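Local coordinates for putative sporulation-specific glycosylase YdhD (PDB 3CZ8), which is a putative sporulation-specific glycosylase whose family 18 glycosyl hydrolase domain probably binds chitin-like polysaccharide and cleaves its glycosidic bonds, at residues 192-197 and 279-284; 220-225 and 286-291. The protein carries 1 engineered substitution. All coordinates share one frame; numbering follows the deposited sequence.

Interaction 1. Residues 192-197 and 279-284. Engineered in segment 279-284: Gly-284 (natural residue Asp).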
loop_
_atom_site.group_PDB
_atom_site.type_symbol
_atom_site.label_atom_id
_atom_site.label_comp_id
_atom_site.label_asym_id
_atom_site.label_seq_id
_atom_site.Cartn_x
_atom_site.Cartn_y
_atom_site.Cartn_z
ATOM N N PRO A 192 17.783 -14.405 -5.804
ATOM C CA PRO A 192 17.038 -13.633 -6.810
ATOM C C PRO A 192 16.422 -14.433 -7.953
ATOM O O PRO A 192 17.038 -15.363 -8.468
ATOM C CB PRO A 192 18.087 -12.648 -7.352
ATOM C CG PRO A 192 19.409 -13.167 -6.861
ATOM C CD PRO A 192 19.105 -13.799 -5.556
ATOM N N GLY A 193 15.204 -14.048 -8.327
ATOM C CA GLY A 193 14.468 -14.661 -9.429
ATOM C C GLY A 193 13.025 -14.181 -9.452
ATOM O O GLY A 193 12.604 -13.462 -8.544
ATOM N N PRO A 194 12.256 -14.582 -10.485
ATOM C CA PRO A 194 10.875 -14.131 -10.682
ATOM C C PRO A 194 9.957 -14.524 -9.536
ATOM O O PRO A 194 9.974 -15.675 -9.096
ATOM C CB PRO A 194 10.451 -14.833 -11.976
ATOM C CG PRO A 194 11.389 -15.982 -12.115
ATOM C CD PRO A 194 12.676 -15.523 -11.539
ATOM N N VAL A 195 9.171 -13.563 -9.060
ATOM C CA VAL A 195 8.265 -13.769 -7.936
ATOM C C VAL A 195 7.130 -14.743 -8.285
ATOM O O VAL A 195 6.747 -15.593 -7.476
ATOM C CB VAL A 195 7.690 -12.421 -7.465
ATOM C CG1 VAL A 195 6.621 -12.631 -6.440
ATOM C CG2 VAL A 195 8.801 -11.537 -6.897
ATOM N N ALA A 196 6.610 -14.604 -9.500
ATOM C CA ALA A 196 5.519 -15.439 -9.976
ATOM C C ALA A 196 5.739 -15.806 -11.443
ATOM O O ALA A 196 5.036 -15.298 -12.330
ATOM C CB ALA A 196 4.194 -14.725 -9.784
ATOM N N PRO A 197 6.717 -16.697 -11.706
ATOM C CA PRO A 197 6.999 -17.066 -13.092
ATOM C C PRO A 197 5.807 -17.791 -13.705
ATOM O O PRO A 197 5.171 -18.614 -13.034
ATOM C CB PRO A 197 8.215 -17.992 -12.975
ATOM C CG PRO A 197 8.206 -18.493 -11.584
ATOM C CD PRO A 197 7.579 -17.423 -10.750
ATOM N N GLU A 279 19.741 -6.775 -7.969
ATOM C CA GLU A 279 18.846 -7.411 -8.937
ATOM C C GLU A 279 17.415 -7.328 -8.419
ATOM O O GLU A 279 17.134 -7.692 -7.272
ATOM C CB GLU A 279 19.245 -8.869 -9.185
ATOM C CG GLU A 279 18.462 -9.556 -10.296
ATOM C CD GLU A 279 19.044 -10.911 -10.686
ATOM O OE1 GLU A 279 18.289 -11.905 -10.691
ATOM O OE2 GLU A 279 20.252 -10.982 -10.996
ATOM N N VAL A 280 16.521 -6.831 -9.269
ATOM C CA VAL A 280 15.132 -6.593 -8.886
ATOM C C VAL A 280 14.201 -7.375 -9.805
ATOM O O VAL A 280 14.312 -7.278 -11.022
ATOM C CB VAL A 280 14.776 -5.077 -8.926
ATOM C CG1 VAL A 280 13.343 -4.819 -8.436
ATOM C CG2 VAL A 280 15.769 -4.262 -8.105
ATOM N N TRP A 281 13.305 -8.159 -9.206
ATOM C CA TRP A 281 12.212 -8.829 -9.918
ATOM C C TRP A 281 10.871 -8.367 -9.356
ATOM O O TRP A 281 10.697 -8.276 -8.138
ATOM C CB TRP A 281 12.326 -10.350 -9.762
ATOM C CG TRP A 281 13.476 -10.947 -10.502
ATOM C CD1 TRP A 281 14.771 -11.038 -10.069
ATOM C CD2 TRP A 281 13.444 -11.540 -11.808
ATOM N NE1 TRP A 281 15.546 -11.645 -11.027
ATOM C CE2 TRP A 281 14.758 -11.962 -12.105
ATOM C CE3 TRP A 281 12.434 -11.739 -12.764
ATOM C CZ2 TRP A 281 15.091 -12.588 -13.314
ATOM C CZ3 TRP A 281 12.765 -12.362 -13.970
ATOM C CH2 TRP A 281 14.084 -12.779 -14.230
ATOM N N PHE A 282 9.919 -8.094 -10.246
ATOM C CA PHE A 282 8.640 -7.511 -9.858
ATOM C C PHE A 282 7.571 -7.876 -10.882
ATOM O O PHE A 282 7.739 -8.833 -11.635
ATOM C CB PHE A 282 8.760 -5.981 -9.663
ATOM C CG PHE A 282 9.100 -5.217 -10.925
ATOM C CD1 PHE A 282 10.390 -5.228 -11.443
ATOM C CD2 PHE A 282 8.132 -4.455 -11.571
ATOM C CE1 PHE A 282 10.697 -4.519 -12.599
ATOM C CE2 PHE A 282 8.431 -3.745 -12.726
ATOM C CZ PHE A 282 9.711 -3.781 -13.242
ATOM N N GLU A 283 6.464 -7.139 -10.878
ATOM C CA GLU A 283 5.371 -7.337 -11.828
ATOM C C GLU A 283 5.006 -6.018 -12.499
ATOM O O GLU A 283 4.873 -4.994 -11.829
ATOM C CB GLU A 283 4.138 -7.889 -11.111
ATOM C CG GLU A 283 4.290 -9.295 -10.559
ATOM C CD GLU A 283 4.142 -10.378 -11.615
ATOM O OE1 GLU A 283 3.350 -10.196 -12.560
ATOM O OE2 GLU A 283 4.809 -11.421 -11.488
ATOM N N GLY A 284 4.850 -6.050 -13.821
ATOM C CA GLY A 284 4.392 -4.888 -14.584
ATOM C C GLY A 284 3.059 -5.136 -15.274
ATOM O O GLY A 284 2.366 -6.107 -14.959
HETATM O O HOH W 1 8.988 -11.280 -10.966
HETATM O O HOH W 2 6.919 -12.806 -11.684
#

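Interaction 2. Residues 220-225 and 286-291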
loop_
_atom_site.group_PDB
_atom_site.type_symbol
_atom_site.label_atom_id
_atom_site.label_comp_id
_atom_site.label_asym_id
_atom_site.label_seq_id
_atom_site.Cartn_x
_atom_site.Cartn_y
_atom_site.Cartn_z
ATOM N N GLY A 220 -4.295 -15.574 -7.098
ATOM C CA GLY A 220 -3.783 -14.371 -6.441
ATOM C C GLY A 220 -2.472 -13.903 -7.051
ATOM O O GLY A 220 -1.592 -14.712 -7.331
ATOM N N VAL A 221 -2.351 -12.593 -7.268
ATOM C CA VAL A 221 -1.125 -12.000 -7.823
ATOM C C VAL A 221 -0.210 -11.448 -6.700
ATOM O O VAL A 221 -0.691 -11.203 -5.585
ATOM C CB VAL A 221 -1.438 -10.920 -8.900
ATOM C CG1 VAL A 221 -2.279 -11.505 -10.053
ATOM C CG2 VAL A 221 -2.081 -9.683 -8.291
ATOM N N PRO A 222 1.111 -11.288 -6.974
ATOM C CA PRO A 222 2.048 -10.810 -5.944
ATOM C C PRO A 222 1.693 -9.466 -5.318
ATOM O O PRO A 222 1.220 -8.556 -5.999
ATOM C CB PRO A 222 3.372 -10.681 -6.699
ATOM C CG PRO A 222 3.244 -11.580 -7.845
ATOM C CD PRO A 222 1.816 -11.574 -8.241
ATOM N N LEU A 223 1.913 -9.370 -4.015
ATOM C CA LEU A 223 1.835 -8.104 -3.307
ATOM C C LEU A 223 3.175 -7.365 -3.421
ATOM O O LEU A 223 3.197 -6.149 -3.617
ATOM C CB LEU A 223 1.458 -8.364 -1.839
ATOM C CG LEU A 223 1.390 -7.264 -0.769
ATOM C CD1 LEU A 223 0.496 -6.086 -1.154
ATOM C CD2 LEU A 223 0.948 -7.876 0.558
ATOM N N TYR A 224 4.281 -8.113 -3.334
ATOM C CA TYR A 224 5.650 -7.570 -3.272
ATOM C C TYR A 224 6.536 -8.001 -4.442
ATOM O O TYR A 224 6.462 -9.151 -4.876
ATOM C CB TYR A 224 6.361 -8.073 -2.006
ATOM C CG TYR A 224 5.812 -7.614 -0.673
ATOM C CD1 TYR A 224 5.817 -6.266 -0.318
ATOM C CD2 TYR A 224 5.343 -8.544 0.261
ATOM C CE1 TYR A 224 5.333 -5.847 0.915
ATOM C CE2 TYR A 224 4.857 -8.135 1.502
ATOM C CZ TYR A 224 4.856 -6.785 1.820
ATOM O OH TYR A 224 4.380 -6.364 3.040
ATOM N N GLY A 225 7.398 -7.098 -4.898
ATOM C CA GLY A 225 8.543 -7.438 -5.736
ATOM C C GLY A 225 9.729 -7.427 -4.785
ATOM O O GLY A 225 9.566 -7.102 -3.603
ATOM N N ARG A 286 2.476 -5.874 -18.483
ATOM C CA ARG A 286 2.559 -7.000 -19.414
ATOM C C ARG A 286 2.459 -8.354 -18.702
ATOM O O ARG A 286 1.778 -9.257 -19.188
ATOM C CB ARG A 286 3.859 -6.924 -20.219
ATOM C CG ARG A 286 3.896 -7.806 -21.460
ATOM C CD ARG A 286 5.230 -7.678 -22.171
ATOM N NE ARG A 286 5.382 -8.643 -23.258
ATOM C CZ ARG A 286 6.499 -8.817 -23.962
ATOM N NH1 ARG A 286 7.582 -8.092 -23.701
ATOM N NH2 ARG A 286 6.535 -9.722 -24.931
ATOM N N SER A 287 3.146 -8.477 -17.563
ATOM C CA SER A 287 3.146 -9.710 -16.774
ATOM C C SER A 287 1.802 -9.984 -16.126
ATOM O O SER A 287 1.365 -11.138 -16.042
ATOM C CB SER A 287 4.219 -9.643 -15.699
ATOM O OG SER A 287 5.475 -9.895 -16.274
ATOM N N MET A 288 1.154 -8.913 -15.675
ATOM C CA MET A 288 -0.161 -8.983 -15.059
ATOM C C MET A 288 -1.230 -9.310 -16.095
ATOM O O MET A 288 -2.224 -9.965 -15.773
ATOM C CB MET A 288 -0.487 -7.669 -14.340
ATOM C CG MET A 288 -1.366 -7.823 -13.096
ATOM S SD MET A 288 -0.508 -7.675 -11.509
ATOM C CE MET A 288 0.448 -9.166 -11.453
ATOM N N SER A 289 -1.021 -8.848 -17.331
ATOM C CA SER A 289 -1.876 -9.212 -18.466
ATOM C C SER A 289 -1.823 -10.710 -18.742
ATOM O O SER A 289 -2.865 -11.343 -18.913
ATOM C CB SER A 289 -1.473 -8.449 -19.731
ATOM O OG SER A 289 -1.801 -7.079 -19.620
ATOM N N ARG A 290 -0.606 -11.258 -18.766
ATOM C CA ARG A 290 -0.367 -12.686 -18.987
ATOM C C ARG A 290 -1.010 -13.580 -17.928
ATOM O O ARG A 290 -1.375 -14.718 -18.215
ATOM C CB ARG A 290 1.137 -12.984 -19.081
ATOM C CG ARG A 290 1.761 -12.724 -20.458
ATOM C CD ARG A 290 1.241 -13.693 -21.530
ATOM N NE ARG A 290 1.691 -15.070 -21.317
ATOM C CZ ARG A 290 2.520 -15.733 -22.122
ATOM N NH1 ARG A 290 2.866 -16.981 -21.831
ATOM N NH2 ARG A 290 3.004 -15.161 -23.220
ATOM N N LYS A 291 -1.147 -13.057 -16.711
ATOM C CA LYS A 291 -1.808 -13.777 -15.630
ATOM C C LYS A 291 -3.330 -13.827 -15.802
ATOM O O LYS A 291 -3.943 -14.866 -15.548
ATOM C CB LYS A 291 -1.423 -13.185 -14.274
ATOM C CG LYS A 291 -0.042 -13.589 -13.803
ATOM C CD LYS A 291 0.479 -12.605 -12.786
ATOM C CE LYS A 291 1.750 -13.089 -12.117
ATOM N NZ LYS A 291 2.905 -13.273 -13.050
#

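Interaction 1. Residues 192-197 and 279-284
The indole of Trp-281 lies flat against the backbone of Gly-193 and Pro-194 and makes the largest single share of the contact. Gly-193 CA sits 3.6 Å from the centroid of the five-membered ring of Trp-281, and Pro-194 CD stands 3.8 Å from the centroid of the six-membered ring, only 5° off its normal; both are CH-pi contacts. Between them the peptide that joins Gly-193 to Pro-194 is laid over the same face. The proline ring runs alongside the indole, with CB of Pro-194 3.8 Å from CE3 of Trp-281. With CG anti to its own carbonyl carbon (chi1 -70°), Trp-281 stands up from its strand toward the loop.

A bond within the strand helps fix the rotation of the indole: NE1 of Trp-281 donates to OE1 of Glu-279 at 2.8 Å, nearly straight and almost in the ring plane, reaching the carboxylate on its anti side. Phe-267 stacks with the indole as well. CB of Pro-192 rests 3.4 Å from the same OE1 of Glu-279, the two side chains crossing at about a right angle. OE2 of Glu-279 makes a salt bridge with Arg-269 on the adjacent strand.

Strand 277-281 is the middle one of a five-stranded antiparallel sheet, the small alpha+beta insertion that many family 18 chitinases carry on the TIM barrel. Residues 192-197, in the loop between strand 177-181 and helix 198-208 of the barrel, run nearly parallel to it.

No direct hydrogen bond joins the two segments; water mediates instead. One water accepts from Val-195 N and donates to Phe-282 O at 2.8 Å. A second accepts from Ala-196 N; its leg to OE2 of Glu-283 is unusually short and so doubtful, and that carboxylate forms a salt bridge with Lys-291.

Interaction 2. Residues 220-225 and 286-291
The side chain of Met-288 bends at chi2 (104°) and again at chi3 (-71°), which brings its methyl round to Val-221 although its first bond from the backbone does not aim there. On the other side, Val-221 directs CB toward the helix.

CE of Met-288 comes to 3.6 Å from CB of Val-221 and lies against both branches, with CG1 slightly nearer at 3.9 Å than CG2. The sulphur itself is 4.1 Å from CG2 of Val-221, so the thioether passes the valine at a slant, CE over CB and both methyls, SD near CG2.

One helical turn further on, Lys-291 adds its aliphatic length to the same patch. Its CD reaches CG1 of Val-221 at 4.0 Å. Pro-222 CD is touched more loosely, at 4.2 Å, by both Met-288 CE and Lys-291 CE. The lysine chain runs extended until a bend at chi4 (62°) turns NZ aside to Ala-196 O, beyond this contact; this bond and a salt bridge satisfy the buried ammonium while its methylenes do apolar work.

Hydrophobic packing is all that joins the two segments, and the area involved is small. Val-221 also rests on Ile-303 and Ala-305 of strand 302-310, its carbonyl oxygen accepting a hydrogen bond from NE1 of Trp-306. Nearby, Met-288 packs on Met-251 of the second subunit, which brings the helix to the dimer interface.

Val-221 directly follows strand 217-220, and helix 285-297 leads into strand 302-310, the parallel neighbour of 217-220. Together they form a beta-alpha-beta crossover, interrupted between strand 217-220 and the helix by the inserted antiparallel sheet, in the TIM barrel that characterises family 18 glycosyl hydrolases.

Both interactions are buried, but interaction 1 lies further from the centre of the chain, about 17 Å against 13 Å between centres, and buries more than twice the area. It fastens a barrel loop to the inserted antiparallel sheet through an aromatic face, with water filling in for direct polar bonds; interaction 2 sets barrel loop against barrel helix by aliphatic contact alone. Their centres are about 10 Å apart, and the join between them is partly polar, through Lys-291, and partly packing, with Glu-283 CG 3.7 Å from Pro-222 CG. Strand 277-281 passes almost directly into helix 285-297, linking the two contacts along the chain as well.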